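Local coordinates for protein inactive Zymogen C11 Protease (PDB 6MZO) that is an inactive zymogen of a clostripain-like C11 protease, a family of cysteine peptidases, and probably cleaves peptide bonds once activated, at residues 16-21 against 51-56; 111-116 against 156-161; 179-184 against 230-235. All coordinates share one frame; numbering follows the deposited sequence.

All three contacts pair strands of one nine-stranded mixed sheet. Contacts 1 and 2 are buried and parallel, and they adjoin through strands 14-19 and 109-115, where Phe19 packs on Trp114. Contact 2 lies deepest, its centre about 6 Å from the centre of the chain, and passes into contact 3 through strands 155-162 and 178-183. Contact 3, about 22 Å from contact 1 between centres, is antiparallel and only partly buried. The chemistry follows this order: stacked tyrosines and aliphatic groups in 16-21 against 51-56, a histidine-carboxylate pair at the strand ends of 111-116 against 156-161, and a tyrosine lying along a lysine chain in 179-184 against 230-235, the lysine's charge being held by carboxylates of its own segment.

Contact 1: 16-21 against 51-56; sequences LIYFAG and LIYTDK
The beta-alpha-beta unit of strand 14-19, helix 26-43 and strand 49-54 sets Tyr18 and Tyr53 side by side in an offset stack. The ring centroids are 4.5 Å apart and the planes diverge by 10°. Tyr53 CD2 stands over the rim of one face of the Tyr18 ring, 3.3 Å from Tyr18 CE2. Each tyrosine has CG anti to its backbone N (chi1 -174° in Tyr18, 172° in Tyr53), and this shared torsion lays both rings along the same face of the sheet. Their hydroxyls are hydrogen-bonded farther out, Tyr18 OH with Ser87 O and Tyr53 OH with Gln85 OE1, which would limit sliding of one ring over the other. Helix 90-103 packs on this face, with Thr92 and Leu93 against Tyr18 and Ile96 against Tyr53. The two strands are parallel neighbours, Ile17 beside Ile52 and Tyr18 beside Tyr53, in the alpha/beta sheet of this clostripain-family protein. Ile17 N donates to Leu51 O, Ile17 O accepts from Tyr53 N, and Phe19 N donates to Tyr53 O. The other face carries Ile17, Phe19 and Ile52. Ile52 CD1 meets Ile17 CB at 3.9 Å, while Ile52 CG2 lies at the edge of the Phe19 ring, in its plane, 3.8 Å from Phe19 CE2. Ile36 of helix 26-43 covers Ile17 and Phe19. Past Phe19 the strands part, Phe19 O and Asp55 N being 3.8 Å apart. A water bridges the split, donating to Phe19 O at 2.8 Å and accepting from Asp55 N at 2.8 Å.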
loop_
_atom_site.group_PDB
_atom_site.type_symbol
_atom_site.label_atom_id
_atom_site.label_comp_id
_atom_site.label_asym_id
_atom_site.label_seq_id
_atom_site.Cartn_x
_atom_site.Cartn_y
_atom_site.Cartn_z
ATOM N N LEU A 16 11.245 -9.451 -2.280
ATOM C CA LEU A 16 11.898 -8.685 -1.225
ATOM C C LEU A 16 10.797 -8.137 -0.313
ATOM O O LEU A 16 9.850 -7.510 -0.802
ATOM C CB LEU A 16 12.720 -7.503 -1.815
ATOM C CG LEU A 16 13.138 -6.474 -0.730
ATOM C CD1 LEU A 16 14.159 -7.158 0.202
ATOM C CD2 LEU A 16 13.744 -5.263 -1.496
ATOM N N ILE A 17 10.940 -8.463 0.976
ATOM C CA ILE A 17 10.073 -7.832 2.009
ATOM C C ILE A 17 10.971 -6.868 2.781
ATOM O O ILE A 17 11.957 -7.276 3.429
ATOM C CB ILE A 17 9.431 -8.915 2.922
ATOM C CG1 ILE A 17 8.713 -10.011 2.110
ATOM C CG2 ILE A 17 8.535 -8.139 3.987
ATOM C CD1 ILE A 17 7.901 -11.022 3.022
ATOM N N TYR A 18 10.600 -5.581 2.710
ATOM C CA TYR A 18 11.434 -4.505 3.218
ATOM C C TYR A 18 10.732 -3.823 4.379
ATOM O O TYR A 18 9.634 -3.250 4.187
ATOM C CB TYR A 18 11.675 -3.488 2.091
ATOM C CG TYR A 18 12.627 -2.369 2.378
ATOM C CD1 TYR A 18 12.204 -1.249 3.062
ATOM C CD2 TYR A 18 13.923 -2.432 1.921
ATOM C CE1 TYR A 18 13.077 -0.167 3.334
ATOM C CE2 TYR A 18 14.803 -1.400 2.155
ATOM C CZ TYR A 18 14.371 -0.252 2.881
ATOM O OH TYR A 18 15.258 0.795 3.084
ATOM N N PHE A 19 11.303 -4.000 5.578
ATOM C CA PHE A 19 10.720 -3.409 6.785
ATOM C C PHE A 19 11.416 -2.121 7.109
ATOM O O PHE A 19 12.549 -2.136 7.607
ATOM C CB PHE A 19 10.837 -4.384 7.971
ATOM C CG PHE A 19 9.989 -5.620 7.863
ATOM C CD1 PHE A 19 8.698 -5.592 8.347
ATOM C CD2 PHE A 19 10.461 -6.839 7.303
ATOM C CE1 PHE A 19 7.906 -6.689 8.262
ATOM C CE2 PHE A 19 9.669 -7.955 7.220
ATOM C CZ PHE A 19 8.354 -7.905 7.693
ATOM N N ALA A 20 10.718 -1.016 6.898
ATOM C CA ALA A 20 11.269 0.249 7.323
ATOM C C ALA A 20 10.818 0.352 8.776
ATOM O O ALA A 20 9.683 0.721 9.042
ATOM C CB ALA A 20 10.735 1.370 6.477
ATOM N N GLY A 21 11.667 -0.081 9.688
ATOM C CA GLY A 21 11.364 -0.095 11.104
ATOM C C GLY A 21 12.138 1.022 11.785
ATOM O O GLY A 21 12.064 2.170 11.339
ATOM N N LEU A 51 13.820 -12.739 0.165
ATOM C CA LEU A 51 14.813 -11.884 0.777
ATOM C C LEU A 51 14.089 -10.902 1.690
ATOM O O LEU A 51 12.992 -10.426 1.365
ATOM C CB LEU A 51 15.553 -11.107 -0.297
ATOM C CG LEU A 51 16.684 -11.855 -1.059
ATOM C CD1 LEU A 51 17.843 -12.014 -0.056
ATOM C CD2 LEU A 51 16.289 -13.175 -1.651
ATOM N N ILE A 52 14.685 -10.638 2.859
ATOM C CA ILE A 52 14.114 -9.702 3.873
ATOM C C ILE A 52 15.135 -8.654 4.213
ATOM O O ILE A 52 16.340 -8.983 4.387
ATOM C CB ILE A 52 13.790 -10.424 5.197
ATOM C CG1 ILE A 52 13.127 -11.771 4.961
ATOM C CG2 ILE A 52 12.949 -9.557 6.142
ATOM C CD1 ILE A 52 11.688 -11.704 4.378
ATOM N N TYR A 53 14.684 -7.414 4.361
ATOM C CA TYR A 53 15.550 -6.335 4.858
ATOM C C TYR A 53 14.907 -5.848 6.113
ATOM O O TYR A 53 13.651 -5.566 6.122
ATOM C CB TYR A 53 15.660 -5.196 3.855
ATOM C CG TYR A 53 16.388 -3.986 4.387
ATOM C CD1 TYR A 53 17.776 -3.873 4.256
ATOM C CD2 TYR A 53 15.677 -2.920 4.974
ATOM C CE1 TYR A 53 18.452 -2.751 4.743
ATOM C CE2 TYR A 53 16.348 -1.823 5.489
ATOM C CZ TYR A 53 17.722 -1.746 5.348
ATOM O OH TYR A 53 18.334 -0.605 5.808
ATOM N N THR A 54 15.688 -5.767 7.176
ATOM C CA THR A 54 15.179 -5.145 8.387
ATOM C C THR A 54 16.115 -4.082 8.897
ATOM O O THR A 54 17.348 -4.122 8.650
ATOM C CB THR A 54 14.969 -6.155 9.532
ATOM O OG1 THR A 54 16.244 -6.703 9.914
ATOM C CG2 THR A 54 14.016 -7.306 9.150
ATOM N N ASP A 55 15.548 -3.153 9.682
ATOM C CA ASP A 55 16.339 -2.108 10.374
ATOM C C ASP A 55 15.766 -1.905 11.774
ATOM O O ASP A 55 15.231 -0.857 12.110
ATOM C CB ASP A 55 16.318 -0.818 9.555
ATOM C CG ASP A 55 17.069 0.336 10.226
ATOM O OD1 ASP A 55 18.097 0.123 10.904
ATOM O OD2 ASP A 55 16.612 1.466 10.040
ATOM N N LYS A 56 15.893 -2.897 12.627
ATOM C CA LYS A 56 15.240 -2.806 13.912
ATOM C C LYS A 56 16.034 -1.928 14.860
ATOM O O LYS A 56 17.266 -1.802 14.763
ATOM C CB LYS A 56 15.077 -4.187 14.529
ATOM C CG LYS A 56 14.106 -5.086 13.736
ATOM C CD LYS A 56 13.610 -6.240 14.577
ATOM C CE LYS A 56 14.522 -7.451 14.471
ATOM N NZ LYS A 56 13.983 -8.631 15.221
HETATM O O HOH W 1 12.805 -2.833 10.255
#

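Contact 2: 111-116 against 156-161; sequences LVLWSH and DFILFD
The imidazole of His116 turns its edge to Asp161 and one face to the Trp114 indole. At the edge, NE2 of His116 donates to Asp161 OD1 (2.8 Å, 158°); the oxygen lies in the ring plane, but the N-H reaches it from above the carboxylate, 50° out of that plane. Asp161 O also lies at the imidazole edge, 3.1 Å from His116 CD2. Over the face, Trp114 CE2 sits off-centre near the rim. Asp161 CG is anti to its backbone N (chi1 -169°), which brings OD2 within 3.2 Å of Trp114 CD1. The same OD2 is hydrogen-bonded by Tyr195 OH and Phe193 N, so both carboxylate oxygens are held; Trp114 NE1 bonds to Asn191 O. On the opposite face of the sheet, Ile158 CG2 covers the centre of one Phe160 face, and Leu113 CD1 touches Phe160 CE1 at 3.8 Å. At the start of the strands, Leu111 N lies over a face of Phe157, with Val112 CG2 at its edge. Five backbone hydrogen bonds join the strands. Clan CD peptidases, clostripain among them, carry their catalytic histidine and cysteine at the C-terminal ends of adjacent parallel strands, a layout consistent with these two strands and with His116 just past the end of one.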
loop_
_atom_site.group_PDB
_atom_site.type_symbol
_atom_site.label_atom_id
_atom_site.label_comp_id
_atom_site.label_asym_id
_atom_site.label_seq_id
_atom_site.Cartn_x
_atom_site.Cartn_y
_atom_site.Cartn_z
ATOM N N LEU A 111 7.440 -7.053 -4.479
ATOM C CA LEU A 111 7.950 -6.174 -3.458
ATOM C C LEU A 111 6.867 -6.033 -2.362
ATOM O O LEU A 111 5.731 -5.769 -2.752
ATOM C CB LEU A 111 8.308 -4.784 -4.078
ATOM C CG LEU A 111 8.884 -3.840 -3.016
ATOM C CD1 LEU A 111 10.246 -4.227 -2.395
ATOM C CD2 LEU A 111 9.009 -2.457 -3.775
ATOM N N VAL A 112 7.261 -6.263 -1.107
ATOM C CA VAL A 112 6.376 -5.987 0.079
ATOM C C VAL A 112 7.069 -4.858 0.823
ATOM O O VAL A 112 8.261 -4.970 1.160
ATOM C CB VAL A 112 6.271 -7.152 0.983
ATOM C CG1 VAL A 112 5.414 -6.806 2.199
ATOM C CG2 VAL A 112 5.691 -8.372 0.198
ATOM N N LEU A 113 6.351 -3.748 1.026
ATOM C CA LEU A 113 6.952 -2.580 1.743
ATOM C C LEU A 113 6.164 -2.428 2.987
ATOM O O LEU A 113 4.916 -2.275 2.928
ATOM C CB LEU A 113 6.845 -1.319 0.926
ATOM C CG LEU A 113 7.593 -1.294 -0.372
ATOM C CD1 LEU A 113 7.368 0.123 -1.047
ATOM C CD2 LEU A 113 9.027 -1.582 -0.069
ATOM N N TRP A 114 6.806 -2.588 4.110
ATOM C CA TRP A 114 6.130 -2.516 5.377
ATOM C C TRP A 114 6.506 -1.205 6.045
ATOM O O TRP A 114 7.718 -0.928 6.240
ATOM C CB TRP A 114 6.580 -3.678 6.284
ATOM C CG TRP A 114 5.831 -3.830 7.583
ATOM C CD1 TRP A 114 4.776 -4.674 7.836
ATOM C CD2 TRP A 114 6.099 -3.154 8.815
ATOM N NE1 TRP A 114 4.376 -4.540 9.132
ATOM C CE2 TRP A 114 5.163 -3.614 9.749
ATOM C CE3 TRP A 114 7.014 -2.193 9.191
ATOM C CZ2 TRP A 114 5.131 -3.144 11.049
ATOM C CZ3 TRP A 114 6.992 -1.726 10.502
ATOM C CH2 TRP A 114 6.055 -2.206 11.398
ATOM N N SER A 115 5.484 -0.447 6.407
ATOM C CA SER A 115 5.763 0.880 6.998
ATOM C C SER A 115 4.464 1.304 7.632
ATOM O O SER A 115 3.566 1.707 6.916
ATOM C CB SER A 115 6.175 1.867 5.906
ATOM O OG SER A 115 6.549 3.148 6.447
ATOM N N HIS A 116 4.322 1.178 8.934
ATOM C CA HIS A 116 3.131 1.712 9.582
ATOM C C HIS A 116 3.350 3.114 10.187
ATOM O O HIS A 116 4.219 3.315 11.022
ATOM C CB HIS A 116 2.643 0.719 10.621
ATOM C CG HIS A 116 2.194 -0.578 10.024
ATOM N ND1 HIS A 116 1.448 -1.503 10.721
ATOM C CD2 HIS A 116 2.402 -1.109 8.795
ATOM C CE1 HIS A 116 1.208 -2.547 9.941
ATOM N NE2 HIS A 116 1.761 -2.322 8.762
ATOM N N ASP A 156 5.830 -7.712 -10.422
ATOM C CA ASP A 156 4.485 -8.297 -10.676
ATOM C C ASP A 156 3.486 -7.724 -9.694
ATOM O O ASP A 156 2.281 -7.587 -10.045
ATOM C CB ASP A 156 4.533 -9.829 -10.525
ATOM C CG ASP A 156 5.202 -10.508 -11.714
ATOM O OD1 ASP A 156 5.776 -9.843 -12.592
ATOM O OD2 ASP A 156 5.141 -11.743 -11.822
ATOM N N PHE A 157 3.902 -7.488 -8.452
ATOM C CA PHE A 157 3.038 -6.804 -7.500
ATOM C C PHE A 157 3.845 -5.962 -6.529
ATOM O O PHE A 157 5.044 -6.242 -6.286
ATOM C CB PHE A 157 2.180 -7.813 -6.682
ATOM C CG PHE A 157 3.004 -8.726 -5.757
ATOM C CD1 PHE A 157 3.339 -8.365 -4.472
ATOM C CD2 PHE A 157 3.482 -9.990 -6.197
ATOM C CE1 PHE A 157 4.103 -9.167 -3.638
ATOM C CE2 PHE A 157 4.271 -10.802 -5.320
ATOM C CZ PHE A 157 4.575 -10.411 -4.065
ATOM N N ILE A 158 3.185 -4.903 -6.003
ATOM C CA ILE A 158 3.731 -4.274 -4.798
ATOM C C ILE A 158 2.647 -4.410 -3.759
ATOM O O ILE A 158 1.470 -4.051 -4.035
ATOM C CB ILE A 158 4.100 -2.763 -4.963
ATOM C CG1 ILE A 158 5.214 -2.586 -6.010
ATOM C CG2 ILE A 158 4.483 -2.188 -3.591
ATOM C CD1 ILE A 158 5.402 -1.068 -6.490
ATOM N N LEU A 159 3.016 -4.977 -2.610
ATOM C CA LEU A 159 2.094 -5.120 -1.466
ATOM C C LEU A 159 2.478 -4.049 -0.460
ATOM O O LEU A 159 3.585 -4.064 0.073
ATOM C CB LEU A 159 2.234 -6.524 -0.882
ATOM C CG LEU A 159 1.274 -6.953 0.241
ATOM C CD1 LEU A 159 1.521 -8.458 0.570
ATOM C CD2 LEU A 159 1.453 -6.208 1.515
ATOM N N PHE A 160 1.560 -3.088 -0.261
ATOM C CA PHE A 160 1.835 -2.032 0.743
ATOM C C PHE A 160 1.272 -2.455 2.081
ATOM O O PHE A 160 0.049 -2.400 2.290
ATOM C CB PHE A 160 1.192 -0.712 0.297
ATOM C CG PHE A 160 1.878 -0.047 -0.867
ATOM C CD1 PHE A 160 3.128 0.542 -0.700
ATOM C CD2 PHE A 160 1.240 0.026 -2.111
ATOM C CE1 PHE A 160 3.749 1.174 -1.749
ATOM C CE2 PHE A 160 1.889 0.697 -3.190
ATOM C CZ PHE A 160 3.126 1.256 -2.972
ATOM N N ASP A 161 2.123 -2.889 2.992
ATOM C CA ASP A 161 1.662 -3.211 4.331
ATOM C C ASP A 161 1.838 -1.939 5.133
ATOM O O ASP A 161 2.832 -1.729 5.825
ATOM C CB ASP A 161 2.456 -4.453 4.886
ATOM C CG ASP A 161 1.828 -4.981 6.175
ATOM O OD1 ASP A 161 1.085 -4.237 6.878
ATOM O OD2 ASP A 161 2.160 -6.082 6.579
#

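Contact 3: 179-184 against 230-235; sequences DYIIGS and MKSDEL
Lys231 has CG anti to its backbone N (chi1 -174°) and stays extended through CE, while Tyr180 has CG anti to its carbonyl carbon (chi1 -67°), and these torsions lay the lysine methylenes alongside the phenol. Lys231 CG approaches Tyr180 CE1 to 3.6 Å, and CD and CE follow past the hydroxyl. The pair belongs to the antiparallel junction of strands 178-183 and 226-231, beyond the parallel part of the nine-stranded sheet. A bend at chi4 (-81°) then swings NZ of Lys231 onto two carboxylates. It meets Asp233 OD1 at 2.7 Å on the syn lone pair, and Glu234 OE2 at 3.1 Å from the anti side. An alanine in place of Lys231 would probably leave these neighbouring carboxylates without their shared cation and uncover the flank of Tyr180. Tyr180 and Lys231 are a non-hydrogen-bonded pair; next to them, Ile181 and Met230 are hydrogen-bonded, Ile181 N to Met230 O at 3.0 Å and Met230 N to Ile181 O at 2.9 Å. Their side chains take the other face, where Met230, bent at chi2 and chi3, brings CE back near Ile181 O and also packs on Val302 of strand 302-307. As the chain leaves its strand toward helix 235-246, Ser232 N donates to Asp179 O at 3.0 Å, from above the carbonyl plane, and Ser232 OG bonds to Ala178 O. Asp179 O has a second donor, a water 2.8 Å away, which in turn accepts from Asp233 N at 3.0 Å.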
loop_
_atom_site.group_PDB
_atom_site.type_symbol
_atom_site.label_atom_id
_atom_site.label_comp_id
_atom_site.label_asym_id
_atom_site.label_seq_id
_atom_site.Cartn_x
_atom_site.Cartn_y
_atom_site.Cartn_z
ATOM N N ASP A 179 2.478 -4.527 -11.875
ATOM C CA ASP A 179 1.285 -4.958 -12.543
ATOM C C ASP A 179 0.035 -4.854 -11.678
ATOM O O ASP A 179 -1.013 -4.592 -12.162
ATOM C CB ASP A 179 1.431 -6.370 -13.083
ATOM C CG ASP A 179 2.476 -6.475 -14.169
ATOM O OD1 ASP A 179 2.664 -5.547 -14.926
ATOM O OD2 ASP A 179 3.116 -7.498 -14.236
ATOM N N TYR A 180 0.203 -5.100 -10.385
ATOM C CA TYR A 180 -0.861 -5.050 -9.410
ATOM C C TYR A 180 -0.375 -4.356 -8.146
ATOM O O TYR A 180 0.745 -4.476 -7.798
ATOM C CB TYR A 180 -1.313 -6.474 -9.025
ATOM C CG TYR A 180 -1.956 -7.177 -10.163
ATOM C CD1 TYR A 180 -3.265 -6.997 -10.431
ATOM C CD2 TYR A 180 -1.230 -7.957 -10.998
ATOM C CE1 TYR A 180 -3.849 -7.601 -11.511
ATOM C CE2 TYR A 180 -1.796 -8.563 -12.083
ATOM C CZ TYR A 180 -3.106 -8.379 -12.340
ATOM O OH TYR A 180 -3.666 -8.981 -13.423
ATOM N N ILE A 181 -1.283 -3.667 -7.483
ATOM C CA ILE A 181 -1.000 -3.017 -6.232
ATOM C C ILE A 181 -1.984 -3.579 -5.208
ATOM O O ILE A 181 -3.123 -3.606 -5.441
ATOM C CB ILE A 181 -1.226 -1.494 -6.304
ATOM C CG1 ILE A 181 -0.343 -0.850 -7.353
ATOM C CG2 ILE A 181 -0.955 -0.851 -4.980
ATOM C CD1 ILE A 181 1.096 -0.972 -7.047
ATOM N N ILE A 182 -1.483 -3.986 -4.064
ATOM C CA ILE A 182 -2.291 -4.541 -3.000
ATOM C C ILE A 182 -2.173 -3.638 -1.785
ATOM O O ILE A 182 -1.094 -3.340 -1.409
ATOM C CB ILE A 182 -1.798 -5.950 -2.605
ATOM C CG1 ILE A 182 -1.761 -6.851 -3.817
ATOM C CG2 ILE A 182 -2.706 -6.580 -1.579
ATOM C CD1 ILE A 182 -1.076 -8.161 -3.585
ATOM N N GLY A 183 -3.285 -3.245 -1.178
ATOM C CA GLY A 183 -3.170 -2.359 -0.020
ATOM C C GLY A 183 -4.500 -2.166 0.653
ATOM O O GLY A 183 -5.489 -2.811 0.271
ATOM N N SER A 184 -4.483 -1.315 1.664
ATOM C CA SER A 184 -5.736 -0.967 2.376
ATOM C C SER A 184 -6.051 0.463 2.155
ATOM O O SER A 184 -5.159 1.331 2.238
ATOM C CB SER A 184 -5.603 -1.230 3.881
ATOM O OG SER A 184 -6.772 -0.787 4.616
ATOM N N MET A 230 -5.524 -3.490 -7.053
ATOM C CA MET A 230 -5.720 -2.663 -8.256
ATOM C C MET A 230 -4.899 -3.228 -9.392
ATOM O O MET A 230 -3.724 -3.642 -9.215
ATOM C CB MET A 230 -5.341 -1.181 -7.978
ATOM C CG MET A 230 -6.441 -0.324 -7.377
ATOM S SD MET A 230 -7.093 -0.953 -5.837
ATOM C CE MET A 230 -5.607 -0.800 -4.820
ATOM N N LYS A 231 -5.516 -3.251 -10.592
ATOM C CA LYS A 231 -4.868 -3.747 -11.795
ATOM C C LYS A 231 -4.296 -2.533 -12.560
ATOM O O LYS A 231 -5.034 -1.719 -13.163
ATOM C CB LYS A 231 -5.894 -4.546 -12.675
ATOM C CG LYS A 231 -5.257 -5.246 -13.905
ATOM C CD LYS A 231 -6.355 -6.157 -14.489
ATOM C CE LYS A 231 -5.874 -6.819 -15.775
ATOM N NZ LYS A 231 -6.045 -5.834 -16.847
ATOM N N SER A 232 -2.964 -2.403 -12.543
ATOM C CA SER A 232 -2.354 -1.157 -12.994
ATOM C C SER A 232 -2.624 -0.784 -14.437
ATOM O O SER A 232 -2.753 0.435 -14.748
ATOM C CB SER A 232 -0.818 -1.183 -12.751
ATOM O OG SER A 232 -0.566 -1.330 -11.365
ATOM N N ASP A 233 -2.737 -1.770 -15.338
ATOM C CA ASP A 233 -2.988 -1.315 -16.715
ATOM C C ASP A 233 -4.422 -0.833 -16.989
ATOM O O ASP A 233 -4.760 -0.528 -18.139
ATOM C CB ASP A 233 -2.592 -2.417 -17.712
ATOM C CG ASP A 233 -3.387 -3.692 -17.557
ATOM O OD1 ASP A 233 -4.416 -3.744 -16.886
ATOM O OD2 ASP A 233 -2.963 -4.703 -18.213
ATOM N N GLU A 234 -5.222 -0.679 -15.926
ATOM C CA GLU A 234 -6.580 -0.123 -16.048
ATOM C C GLU A 234 -6.582 1.305 -15.499
ATOM O O GLU A 234 -7.537 2.033 -15.643
ATOM C CB GLU A 234 -7.592 -0.946 -15.290
ATOM C CG GLU A 234 -7.609 -2.405 -15.734
ATOM C CD GLU A 234 -8.302 -2.630 -17.079
ATOM O OE1 GLU A 234 -8.856 -1.674 -17.665
ATOM O OE2 GLU A 234 -8.353 -3.825 -17.476
ATOM N N LEU A 235 -5.436 1.686 -14.922
ATOM C CA LEU A 235 -5.436 3.018 -14.257
ATOM C C LEU A 235 -5.433 4.174 -15.220
ATOM O O LEU A 235 -6.016 5.242 -14.893
ATOM C CB LEU A 235 -4.264 3.084 -13.276
ATOM C CG LEU A 235 -4.652 2.826 -11.844
ATOM C CD1 LEU A 235 -5.471 4.096 -11.305
ATOM C CD2 LEU A 235 -5.482 1.617 -11.628
HETATM O O HOH W 2 -1.679 -4.489 -14.892
#